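Local structure of indole-3-acetic acid-amido synthetase GH3.15 (Arabidopsis thaliana, 6E1Q) at residues L202-L207 with G260-A265; G244-W249 with A253-G258; D498-C503 with I530-P535. The protein conjugates glutamine, and possibly cysteine, to the auxin precursor indole-3-butyric acid, with ATP as the energy source, and likewise modifies the herbicide 4-(2,4-dichlorophenoxy)butanoate. All coordinates share one frame; numbering follows the deposited sequence.

Interaction 1 of 3, residues L202-L207 with G260-A265; sequences LLCGLL and GKFLTA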
ATOM      1  N   LEU A 202      17.674  10.154   3.583  1.00 25.44           N
ATOM      2  CA  LEU A 202      18.679   9.311   2.937  1.00 31.41           C
ATOM      3  C   LEU A 202      20.068   9.560   3.532  1.00 31.02           C
ATOM      4  O   LEU A 202      20.852   8.623   3.724  1.00 27.77           O
ATOM      5  CB  LEU A 202      18.673   9.561   1.422  1.00 26.66           C
ATOM      6  CG  LEU A 202      17.630   8.762   0.610  1.00 32.09           C
ATOM      7  CD1 LEU A 202      17.526   9.286  -0.831  1.00 31.06           C
ATOM      8  CD2 LEU A 202      17.982   7.275   0.582  1.00 29.72           C
ATOM      9  N   LEU A 203      20.394  10.817   3.833  1.00 26.91           N
ATOM     10  CA  LEU A 203      21.674  11.091   4.483  1.00 29.67           C
ATOM     11  C   LEU A 203      21.780  10.343   5.814  1.00 33.25           C
ATOM     12  O   LEU A 203      22.785   9.673   6.078  1.00 34.02           O
ATOM     13  CB  LEU A 203      21.844  12.598   4.670  1.00 23.31           C
ATOM     14  CG  LEU A 203      23.087  13.077   5.422  1.00 32.35           C
ATOM     15  CD1 LEU A 203      24.299  12.631   4.662  1.00 26.03           C
ATOM     16  CD2 LEU A 203      23.049  14.584   5.465  1.00 30.58           C
ATOM     17  N   CYS A 204      20.715  10.385   6.633  1.00 28.82           N
ATOM     18  CA  CYS A 204      20.712   9.602   7.871  1.00 37.31           C
ATOM     19  C   CYS A 204      20.806   8.100   7.606  1.00 33.73           C
ATOM     20  O   CYS A 204      21.547   7.378   8.299  1.00 30.18           O
ATOM     21  CB  CYS A 204      19.467   9.922   8.693  1.00 43.23           C
ATOM     22  SG  CYS A 204      19.570  11.607   9.383  1.00 52.75           S
ATOM     23  N   GLY A 205      20.049   7.601   6.630  1.00 30.24           N
ATOM     24  CA  GLY A 205      20.096   6.178   6.349  1.00 34.30           C
ATOM     25  C   GLY A 205      21.465   5.730   5.875  1.00 29.99           C
ATOM     26  O   GLY A 205      21.929   4.640   6.221  1.00 28.09           O
ATOM     27  N   LEU A 206      22.123   6.557   5.057  1.00 25.20           N
ATOM     28  CA  LEU A 206      23.462   6.201   4.582  1.00 31.93           C
ATOM     29  C   LEU A 206      24.482   6.275   5.711  1.00 33.74           C
ATOM     30  O   LEU A 206      25.368   5.423   5.808  1.00 32.90           O
ATOM     31  CB  LEU A 206      23.893   7.115   3.431  1.00 27.14           C
ATOM     32  CG  LEU A 206      23.116   6.992   2.118  1.00 30.11           C
ATOM     33  CD1 LEU A 206      23.474   8.176   1.233  1.00 26.81           C
ATOM     34  CD2 LEU A 206      23.468   5.672   1.430  1.00 27.85           C
ATOM     35  N   LEU A 207      24.393   7.305   6.554  1.00 31.87           N
ATOM     36  CA  LEU A 207      25.310   7.397   7.689  1.00 34.39           C
ATOM     37  C   LEU A 207      25.185   6.186   8.603  1.00 40.91           C
ATOM     38  O   LEU A 207      26.187   5.723   9.159  1.00 36.47           O
ATOM     39  CB  LEU A 207      25.051   8.680   8.477  1.00 36.62           C
ATOM     40  CG  LEU A 207      25.617  10.002   7.918  1.00 38.28           C
ATOM     41  CD1 LEU A 207      24.866  11.173   8.521  1.00 31.95           C
ATOM     42  CD2 LEU A 207      27.110  10.143   8.231  1.00 34.01           C
ATOM     43  N   GLY A 260      22.767  16.483  13.634  1.00 76.63           N
ATOM     44  CA  GLY A 260      23.988  16.288  14.403  1.00 72.38           C
ATOM     45  C   GLY A 260      24.055  14.960  15.126  1.00 68.16           C
ATOM     46  O   GLY A 260      25.148  14.516  15.488  1.00 68.18           O
ATOM     47  N   LYS A 261      22.909  14.303  15.321  1.00 66.14           N
ATOM     48  CA  LYS A 261      22.876  13.012  16.003  1.00 69.56           C
ATOM     49  C   LYS A 261      23.671  11.954  15.248  1.00 68.45           C
ATOM     50  O   LYS A 261      24.286  11.075  15.862  1.00 67.60           O
ATOM     51  CB  LYS A 261      21.425  12.563  16.168  1.00 70.24           C
ATOM     52  CG  LYS A 261      21.146  11.729  17.390  1.00 76.35           C
ATOM     53  CD  LYS A 261      19.662  11.428  17.486  1.00 80.36           C
ATOM     54  CE  LYS A 261      19.373  10.492  18.644  1.00 86.72           C
ATOM     55  NZ  LYS A 261      18.620   9.270  18.235  1.00 85.00           N
ATOM     56  N   PHE A 262      23.648  12.003  13.917  1.00 68.45           N
ATOM     57  CA  PHE A 262      24.325  11.016  13.086  1.00 61.26           C
ATOM     58  C   PHE A 262      25.496  11.585  12.303  1.00 52.04           C
ATOM     59  O   PHE A 262      26.484  10.880  12.093  1.00 52.40           O
ATOM     60  CB  PHE A 262      23.332  10.376  12.106  1.00 66.08           C
ATOM     61  CG  PHE A 262      22.137   9.754  12.771  1.00 70.42           C
ATOM     62  CD1 PHE A 262      22.258   8.556  13.457  1.00 77.31           C
ATOM     63  CD2 PHE A 262      20.894  10.363  12.711  1.00 67.95           C
ATOM     64  CE1 PHE A 262      21.155   7.970  14.073  1.00 77.15           C
ATOM     65  CE2 PHE A 262      19.792   9.786  13.324  1.00 70.10           C
ATOM     66  CZ  PHE A 262      19.923   8.587  14.004  1.00 70.85           C
ATOM     67  N   LEU A 263      25.396  12.840  11.867  1.00 45.08           N
ATOM     68  CA  LEU A 263      26.477  13.532  11.167  1.00 46.08           C
ATOM     69  C   LEU A 263      27.417  14.150  12.203  1.00 40.97           C
ATOM     70  O   LEU A 263      27.458  15.362  12.416  1.00 54.63           O
ATOM     71  CB  LEU A 263      25.903  14.587  10.231  1.00 39.47           C
ATOM     72  CG  LEU A 263      26.809  15.221   9.181  1.00 41.64           C
ATOM     73  CD1 LEU A 263      27.313  14.174   8.200  1.00 40.18           C
ATOM     74  CD2 LEU A 263      26.029  16.327   8.459  1.00 38.22           C
ATOM     75  N   THR A 264      28.179  13.280  12.863  1.00 45.58           N
ATOM     76  CA  THR A 264      28.891  13.685  14.071  1.00 47.27           C
ATOM     77  C   THR A 264      30.304  14.170  13.801  1.00 47.40           C
ATOM     78  O   THR A 264      30.843  14.953  14.591  1.00 53.82           O
ATOM     79  CB  THR A 264      28.927  12.525  15.079  1.00 57.81           C
ATOM     80  OG1 THR A 264      29.658  11.415  14.534  1.00 55.48           O
ATOM     81  CG2 THR A 264      27.501  12.072  15.410  1.00 53.84           C
ATOM     82  N   ALA A 265      30.917  13.744  12.703  1.00 47.03           N
ATOM     83  CA  ALA A 265      32.302  14.099  12.424  1.00 46.55           C
ATOM     84  C   ALA A 265      32.582  13.822  10.956  1.00 48.86           C
ATOM     85  O   ALA A 265      31.890  13.007  10.337  1.00 41.45           O
ATOM     86  CB  ALA A 265      33.267  13.308  13.322  1.00 42.59           C
TER
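Cys204 and Phe262 mark the closest backbone approach, 6.5 Å between their CA atoms, where the last turns of helix 194-207 meet a loop that turns sharply at Leu263, the centre of an inverse gamma turn. No hydrogen bond crosses the gap, and side-chain packing carries the contact. Leu207 points from the helix toward the loop and lays its two methyls against the main chain as well as a side chain. Its CD1 lies 3.8 Å from Leu263 N. The same Leu207 CD1 is 3.9 Å from Leu263 CD1, and Leu207 CD2 stands beside the carbonyl oxygen of Phe262. The Leu207 and Leu263 side chains cross obliquely. A second touch is made by sulfur. With SG turned opposite its own carbonyl carbon (chi1 -70°), Cys204 SG reaches Phe262 CD2 at 3.8 Å, and the sulfur sits 60° off the ring normal, an oblique sulfur-aromatic contact. Nearer the backbone of Phe262, its CB lies 4.0 Å from Leu207 CD1. Shortening Leu207 to an alanine would probably open a gap beside the peptide joining Phe262 to Leu263 and leave Leu263 CD1 without its partner. Elsewhere on the helix Leu202 touches Phe229 and Leu203 touches Leu237, both of helix 220-243, so helix 194-207 packs against both helix 220-243 and the loop leading to helix 268-278.

Interaction 2 of 3, residues G244-W249 with A253-G258; sequences GRLSDW and ATCTSG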
ATOM      1  N   GLY A 244      31.340  16.059   7.040  1.00 35.53           N
ATOM      2  CA  GLY A 244      30.563  16.208   8.253  1.00 38.67           C
ATOM      3  C   GLY A 244      29.755  17.479   8.300  1.00 37.34           C
ATOM      4  O   GLY A 244      29.454  17.978   9.385  1.00 45.87           O
ATOM      5  N   ARG A 245      29.406  18.025   7.142  1.00 34.60           N
ATOM      6  CA  ARG A 245      28.768  19.330   7.035  1.00 37.88           C
ATOM      7  C   ARG A 245      27.521  19.204   6.177  1.00 34.69           C
ATOM      8  O   ARG A 245      27.602  18.754   5.030  1.00 37.58           O
ATOM      9  CB  ARG A 245      29.727  20.345   6.411  1.00 38.87           C
ATOM     10  CG  ARG A 245      29.216  21.745   6.425  1.00 49.86           C
ATOM     11  CD  ARG A 245      29.991  22.620   5.451  1.00 59.60           C
ATOM     12  NE  ARG A 245      29.414  23.951   5.459  1.00 66.50           N
ATOM     13  CZ  ARG A 245      29.945  24.987   6.091  1.00 64.83           C
ATOM     14  NH1 ARG A 245      31.097  24.857   6.736  1.00 67.30           N
ATOM     15  NH2 ARG A 245      29.330  26.159   6.055  1.00 66.23           N
ATOM     16  N   LEU A 246      26.376  19.599   6.726  1.00 39.24           N
ATOM     17  CA  LEU A 246      25.115  19.519   5.993  1.00 32.04           C
ATOM     18  C   LEU A 246      25.059  20.611   4.928  1.00 33.63           C
ATOM     19  O   LEU A 246      25.387  21.767   5.206  1.00 43.08           O
ATOM     20  CB  LEU A 246      23.953  19.675   6.966  1.00 31.37           C
ATOM     21  CG  LEU A 246      22.537  19.533   6.407  1.00 41.49           C
ATOM     22  CD1 LEU A 246      22.366  18.117   5.908  1.00 33.09           C
ATOM     23  CD2 LEU A 246      21.507  19.863   7.486  1.00 39.47           C
ATOM     24  N   SER A 247      24.653  20.255   3.702  1.00 35.60           N
ATOM     25  CA  SER A 247      24.549  21.261   2.641  1.00 39.22           C
ATOM     26  C   SER A 247      23.660  22.416   3.094  1.00 45.52           C
ATOM     27  O   SER A 247      22.625  22.212   3.737  1.00 38.91           O
ATOM     28  CB  SER A 247      23.993  20.647   1.348  1.00 40.48           C
ATOM     29  OG  SER A 247      24.866  19.673   0.788  1.00 44.51           O
ATOM     30  N   ASP A 248      24.070  23.643   2.764  1.00 48.44           N
ATOM     31  CA  ASP A 248      23.418  24.794   3.380  1.00 49.43           C
ATOM     32  C   ASP A 248      22.062  25.139   2.762  1.00 47.73           C
ATOM     33  O   ASP A 248      21.373  26.006   3.303  1.00 51.43           O
ATOM     34  CB  ASP A 248      24.346  26.020   3.360  1.00 57.00           C
ATOM     35  CG  ASP A 248      24.699  26.489   1.954  1.00 62.24           C
ATOM     36  OD1 ASP A 248      24.394  25.778   0.978  1.00 63.04           O
ATOM     37  OD2 ASP A 248      25.291  27.591   1.838  1.00 69.56           O
ATOM     38  N   TRP A 249      21.647  24.483   1.674  1.00 47.15           N
ATOM     39  CA  TRP A 249      20.295  24.692   1.159  1.00 41.48           C
ATOM     40  C   TRP A 249      19.233  23.946   1.957  1.00 42.07           C
ATOM     41  O   TRP A 249      18.041  24.094   1.669  1.00 46.39           O
ATOM     42  CB  TRP A 249      20.192  24.282  -0.315  1.00 39.26           C
ATOM     43  CG  TRP A 249      20.382  22.788  -0.572  1.00 42.61           C
ATOM     44  CD1 TRP A 249      21.559  22.144  -0.859  1.00 37.97           C
ATOM     45  CD2 TRP A 249      19.364  21.773  -0.579  1.00 48.53           C
ATOM     46  NE1 TRP A 249      21.334  20.798  -1.037  1.00 43.16           N
ATOM     47  CE2 TRP A 249      19.995  20.546  -0.877  1.00 46.45           C
ATOM     48  CE3 TRP A 249      17.980  21.784  -0.359  1.00 41.41           C
ATOM     49  CZ2 TRP A 249      19.294  19.346  -0.949  1.00 46.20           C
ATOM     50  CZ3 TRP A 249      17.290  20.597  -0.437  1.00 42.52           C
ATOM     51  CH2 TRP A 249      17.945  19.393  -0.733  1.00 47.97           C
ATOM     52  N   ALA A 253      14.071  23.363   9.892  1.00 57.44           N
ATOM     53  CA  ALA A 253      14.624  23.399  11.244  1.00 56.67           C
ATOM     54  C   ALA A 253      14.734  22.010  11.873  1.00 51.70           C
ATOM     55  O   ALA A 253      15.666  21.758  12.643  1.00 58.09           O
ATOM     56  CB  ALA A 253      13.789  24.326  12.126  1.00 55.57           C
ATOM     57  N   THR A 254      13.808  21.101  11.574  1.00 48.34           N
ATOM     58  CA  THR A 254      13.907  19.754  12.135  1.00 60.33           C
ATOM     59  C   THR A 254      15.163  19.045  11.648  1.00 64.88           C
ATOM     60  O   THR A 254      15.877  18.418  12.438  1.00 64.00           O
ATOM     61  CB  THR A 254      12.668  18.925  11.790  1.00 63.09           C
ATOM     62  OG1 THR A 254      11.484  19.696  12.029  1.00 71.12           O
ATOM     63  CG2 THR A 254      12.636  17.638  12.618  1.00 50.31           C
ATOM     64  N   CYS A 255      15.447  19.122  10.347  1.00 66.58           N
ATOM     65  CA  CYS A 255      16.630  18.445   9.832  1.00 71.17           C
ATOM     66  C   CYS A 255      17.907  19.076  10.380  1.00 63.07           C
ATOM     67  O   CYS A 255      18.801  18.371  10.860  1.00 61.52           O
ATOM     68  CB  CYS A 255      16.637  18.453   8.305  1.00 82.67           C
ATOM     69  SG  CYS A 255      18.107  17.617   7.643  1.00 80.38           S
ATOM     70  N   THR A 256      18.008  20.410  10.323  1.00 54.43           N
ATOM     71  CA  THR A 256      19.258  21.066  10.705  1.00 58.65           C
ATOM     72  C   THR A 256      19.552  20.891  12.190  1.00 62.92           C
ATOM     73  O   THR A 256      20.710  20.691  12.577  1.00 65.76           O
ATOM     74  CB  THR A 256      19.223  22.554  10.349  1.00 60.71           C
ATOM     75  OG1 THR A 256      18.108  23.180  10.996  1.00 64.34           O
ATOM     76  CG2 THR A 256      19.128  22.754   8.841  1.00 58.57           C
ATOM     77  N   SER A 257      18.525  20.970  13.038  1.00 68.15           N
ATOM     78  CA  SER A 257      18.745  20.752  14.464  1.00 73.72           C
ATOM     79  C   SER A 257      18.950  19.275  14.782  1.00 75.37           C
ATOM     80  O   SER A 257      19.684  18.944  15.720  1.00 83.47           O
ATOM     81  CB  SER A 257      17.577  21.315  15.273  1.00 78.77           C
ATOM     82  OG  SER A 257      16.369  20.657  14.944  1.00 86.79           O
ATOM     83  N   GLY A 258      18.336  18.373  14.012  1.00 68.85           N
ATOM     84  CA  GLY A 258      18.407  16.962  14.342  1.00 69.99           C
ATOM     85  C   GLY A 258      19.604  16.228  13.772  1.00 75.57           C
ATOM     86  O   GLY A 258      20.022  15.209  14.328  1.00 71.10           O
TER
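Leu246 and Cys255 extend toward each other in the same way, each with its gamma atom anti to the backbone N (chi1 -176° for Leu246, 180° for Cys255), which brings one leucine methyl up to the sulfur. Leu246 CD2 is the atom that does the touching: it lies 4.1 Å from Cys255 SG and 4.0 Å from Thr256 CG2. The leucine and threonine side chains cross at about a right angle. Thr256 presents CG2 to the leucine while its OG1 donates to Asp252 O, one turn earlier. At Ser257, OG donates to Ala253 O at 2.6 Å; the backbone N of Ser257 binds that same oxygen from the opposite face of the carbonyl plane. The helical backbone is thus supplemented by side-chain bonds, while the contact itself remains small and apolar. Cys255 is also joined to Cys200 of helix 194-207. What results is a short helix, 253-258, packed against the loop that leads into it and stapled by a disulfide to a neighbouring helix of the GH3 N-terminal domain, away from the nucleotide and acyl-acid sites.

Interaction 3 of 3, residues D498-C503 with I530-P535; sequences DVMEEC and IKVVKP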
ATOM      1  N   ASP A 498       6.124  -5.620 -34.407  1.00 38.29           N
ATOM      2  CA  ASP A 498       5.418  -6.898 -34.340  1.00 36.91           C
ATOM      3  C   ASP A 498       5.182  -7.330 -32.898  1.00 38.39           C
ATOM      4  O   ASP A 498       4.067  -7.717 -32.529  1.00 40.61           O
ATOM      5  CB  ASP A 498       6.187  -7.994 -35.092  1.00 41.39           C
ATOM      6  CG  ASP A 498       6.144  -7.823 -36.612  1.00 56.41           C
ATOM      7  OD1 ASP A 498       5.049  -7.663 -37.190  1.00 59.47           O
ATOM      8  OD2 ASP A 498       7.215  -7.882 -37.236  1.00 61.13           O
ATOM      9  N   VAL A 499       6.218  -7.284 -32.063  1.00 41.26           N
ATOM     10  CA  VAL A 499       6.013  -7.660 -30.670  1.00 37.92           C
ATOM     11  C   VAL A 499       5.050  -6.687 -29.976  1.00 34.20           C
ATOM     12  O   VAL A 499       4.158  -7.119 -29.238  1.00 36.44           O
ATOM     13  CB  VAL A 499       7.366  -7.798 -29.943  1.00 42.83           C
ATOM     14  CG1 VAL A 499       8.068  -6.472 -29.841  1.00 48.57           C
ATOM     15  CG2 VAL A 499       7.159  -8.408 -28.564  1.00 44.53           C
ATOM     16  N   MET A 500       5.171  -5.371 -30.225  1.00 38.65           N
ATOM     17  CA  MET A 500       4.244  -4.410 -29.608  1.00 38.05           C
ATOM     18  C   MET A 500       2.809  -4.687 -30.019  1.00 39.80           C
ATOM     19  O   MET A 500       1.895  -4.611 -29.192  1.00 41.69           O
ATOM     20  CB  MET A 500       4.623  -2.959 -29.966  1.00 33.46           C
ATOM     21  CG  MET A 500       5.827  -2.424 -29.201  1.00 33.23           C
ATOM     22  SD  MET A 500       5.736  -2.874 -27.444  1.00 42.04           S
ATOM     23  CE  MET A 500       4.341  -1.879 -26.890  1.00 34.12           C
ATOM     24  N   GLU A 501       2.595  -5.029 -31.291  1.00 33.91           N
ATOM     25  CA  GLU A 501       1.242  -5.314 -31.747  1.00 33.53           C
ATOM     26  C   GLU A 501       0.701  -6.583 -31.097  1.00 38.42           C
ATOM     27  O   GLU A 501      -0.493  -6.666 -30.777  1.00 37.40           O
ATOM     28  CB  GLU A 501       1.224  -5.411 -33.274  1.00 38.49           C
ATOM     29  CG  GLU A 501       1.416  -4.048 -33.957  1.00 44.20           C
ATOM     30  CD  GLU A 501       1.366  -4.114 -35.491  1.00 48.67           C
ATOM     31  OE1 GLU A 501       1.851  -5.102 -36.090  1.00 45.41           O
ATOM     32  OE2 GLU A 501       0.839  -3.155 -36.099  1.00 53.47           O
ATOM     33  N   GLU A 502       1.563  -7.582 -30.887  1.00 31.98           N
ATOM     34  CA  GLU A 502       1.116  -8.775 -30.171  1.00 31.54           C
ATOM     35  C   GLU A 502       0.850  -8.465 -28.703  1.00 30.54           C
ATOM     36  O   GLU A 502      -0.054  -9.064 -28.107  1.00 30.96           O
ATOM     37  CB  GLU A 502       2.137  -9.906 -30.331  1.00 31.51           C
ATOM     38  CG  GLU A 502       1.688 -11.275 -29.781  1.00 29.34           C
ATOM     39  CD  GLU A 502       0.570 -11.924 -30.589  1.00 38.46           C
ATOM     40  OE1 GLU A 502       0.200 -11.365 -31.644  1.00 43.31           O
ATOM     41  OE2 GLU A 502       0.066 -13.005 -30.177  1.00 32.48           O
ATOM     42  N   CYS A 503       1.601  -7.519 -28.113  1.00 28.69           N
ATOM     43  CA  CYS A 503       1.290  -7.070 -26.755  1.00 33.53           C
ATOM     44  C   CYS A 503      -0.122  -6.502 -26.686  1.00 34.90           C
ATOM     45  O   CYS A 503      -0.888  -6.813 -25.766  1.00 32.90           O
ATOM     46  CB  CYS A 503       2.297  -6.011 -26.285  1.00 26.53           C
ATOM     47  SG  CYS A 503       3.894  -6.721 -25.860  1.00 36.95           S
ATOM     48  N   ILE A 530      -1.673   0.615 -27.478  1.00 42.02           N
ATOM     49  CA  ILE A 530      -0.619   0.852 -26.505  1.00 39.40           C
ATOM     50  C   ILE A 530       0.231   1.997 -27.023  1.00 46.67           C
ATOM     51  O   ILE A 530       0.706   1.962 -28.170  1.00 40.50           O
ATOM     52  CB  ILE A 530       0.238  -0.399 -26.243  1.00 39.41           C
ATOM     53  CG1 ILE A 530      -0.590  -1.479 -25.543  1.00 31.74           C
ATOM     54  CG2 ILE A 530       1.471  -0.025 -25.406  1.00 32.48           C
ATOM     55  CD1 ILE A 530       0.151  -2.801 -25.354  1.00 32.08           C
ATOM     56  N   LYS A 531       0.403   3.019 -26.185  1.00 39.93           N
ATOM     57  CA  LYS A 531       1.273   4.147 -26.481  1.00 41.34           C
ATOM     58  C   LYS A 531       2.477   4.068 -25.554  1.00 45.54           C
ATOM     59  O   LYS A 531       2.323   3.999 -24.329  1.00 45.34           O
ATOM     60  CB  LYS A 531       0.532   5.476 -26.324  1.00 41.97           C
ATOM     61  CG  LYS A 531      -0.676   5.634 -27.273  1.00 53.76           C
ATOM     62  CD  LYS A 531      -1.569   6.827 -26.903  1.00 58.48           C
ATOM     63  CE  LYS A 531      -1.911   7.671 -28.112  1.00 64.32           C
ATOM     64  NZ  LYS A 531      -3.336   8.086 -28.178  1.00 66.87           N
ATOM     65  N   VAL A 532       3.666   4.018 -26.139  1.00 41.09           N
ATOM     66  CA  VAL A 532       4.895   4.017 -25.357  1.00 44.43           C
ATOM     67  C   VAL A 532       5.267   5.455 -25.025  1.00 49.78           C
ATOM     68  O   VAL A 532       5.346   6.310 -25.914  1.00 55.45           O
ATOM     69  CB  VAL A 532       6.017   3.306 -26.125  1.00 47.35           C
ATOM     70  CG1 VAL A 532       7.330   3.418 -25.381  1.00 48.12           C
ATOM     71  CG2 VAL A 532       5.639   1.845 -26.325  1.00 46.10           C
ATOM     72  N   VAL A 533       5.478   5.736 -23.746  1.00 42.37           N
ATOM     73  CA  VAL A 533       5.811   7.090 -23.312  1.00 47.90           C
ATOM     74  C   VAL A 533       7.282   7.143 -22.935  1.00 46.75           C
ATOM     75  O   VAL A 533       7.873   6.145 -22.510  1.00 48.69           O
ATOM     76  CB  VAL A 533       4.914   7.560 -22.152  1.00 43.05           C
ATOM     77  CG1 VAL A 533       3.501   7.766 -22.659  1.00 43.65           C
ATOM     78  CG2 VAL A 533       4.927   6.529 -21.019  1.00 38.78           C
ATOM     79  N   LYS A 534       7.877   8.320 -23.121  1.00 59.31           N
ATOM     80  CA  LYS A 534       9.279   8.533 -22.787  1.00 63.85           C
ATOM     81  C   LYS A 534       9.533   8.248 -21.306  1.00 59.55           C
ATOM     82  O   LYS A 534       8.642   8.424 -20.466  1.00 59.51           O
ATOM     83  CB  LYS A 534       9.684   9.972 -23.123  1.00 69.28           C
ATOM     84  CG  LYS A 534      11.121  10.136 -23.615  1.00 75.94           C
ATOM     85  CD  LYS A 534      11.576  11.601 -23.663  1.00 74.61           C
ATOM     86  CE  LYS A 534      12.403  11.878 -24.930  1.00 72.55           C
ATOM     87  NZ  LYS A 534      12.932  13.266 -24.980  1.00 72.09           N
ATOM     88  N   PRO A 535      10.738   7.791 -20.957  1.00 56.93           N
ATOM     89  CA  PRO A 535      11.093   7.634 -19.541  1.00 51.67           C
ATOM     90  C   PRO A 535      10.877   8.930 -18.764  1.00 52.50           C
ATOM     91  O   PRO A 535      11.066  10.034 -19.285  1.00 48.62           O
ATOM     92  CB  PRO A 535      12.579   7.259 -19.590  1.00 56.99           C
ATOM     93  CG  PRO A 535      12.756   6.599 -20.916  1.00 62.95           C
ATOM     94  CD  PRO A 535      11.778   7.255 -21.858  1.00 59.84           C
TER
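Ile530 and Met500 have the most surface buried here, and Cys503 follows one helical turn beyond Met500; together they show how one helix can dock on a strand through apolar contacts, most of them made by methyl groups. Ile530 uses two separate branches. Its CG2, anti to the backbone N, lies 3.7 Å from Met500 CE, the methionine methyl, whereas its CD1, at the end of the other branch, reaches along to Cys503 and lies 4.0 Å from Cys503 CB and 3.9 Å from Cys503 C. The isoleucine therefore spans two positions on the same helical face, spaced three residues apart.

Met500 gets to the strand by folding rather than by stretching. Bends at chi2 (-44°) and chi3 (-68°) bring its CE to rest over both Ile530 CG2 and Val532 CG2, the latter 4.0 Å from Met500 CE. The methionine chain lies roughly perpendicular to both of these side chains. Ile530 and Val532, two apart along the strand, both point toward the helix, while the intervening Lys531 points away and forms a salt bridge with Glu571. Every residue that touches is buried, and no hydrogen bond links the two segments.

The axis of 498-503 passes 9.7 Å from that of 530-533, with 124° between their directions. Trp482 of strand 477-485 touches both Met500 and Ile530, and Phe578 of strand 574-579 touches Met500 and Val532. Strand 529-533 runs between these two strands, parallel to 477-485 and antiparallel to 574-579, so helix 497-510 packs on one face of the mixed sheet in the GH3 C-terminal domain.

Interactions 1 and 2 form one neighbourhood of the GH3 N-terminal domain, their centres 10 Å apart; both segments of interaction 2 fall between the two segments of interaction 1 in sequence. They touch directly: Leu203 CD2 lies 3.6 Å from Leu246 CD1, and Leu263 CD2 lies 3.7 Å from Leu246 N. Helix 194-207, the loop after helix 220-243, helix 253-258 and the loop that follows it thus pack together, in part through Leu203, Leu246 and Leu263. Interaction 3 comes later, in the C-terminal domain, its centre about 43 Å and 45 Å from those of interactions 1 and 2. With nearest atoms about 19 Å and 22 Å away, it probably packs independently of them in this adenylating enzyme.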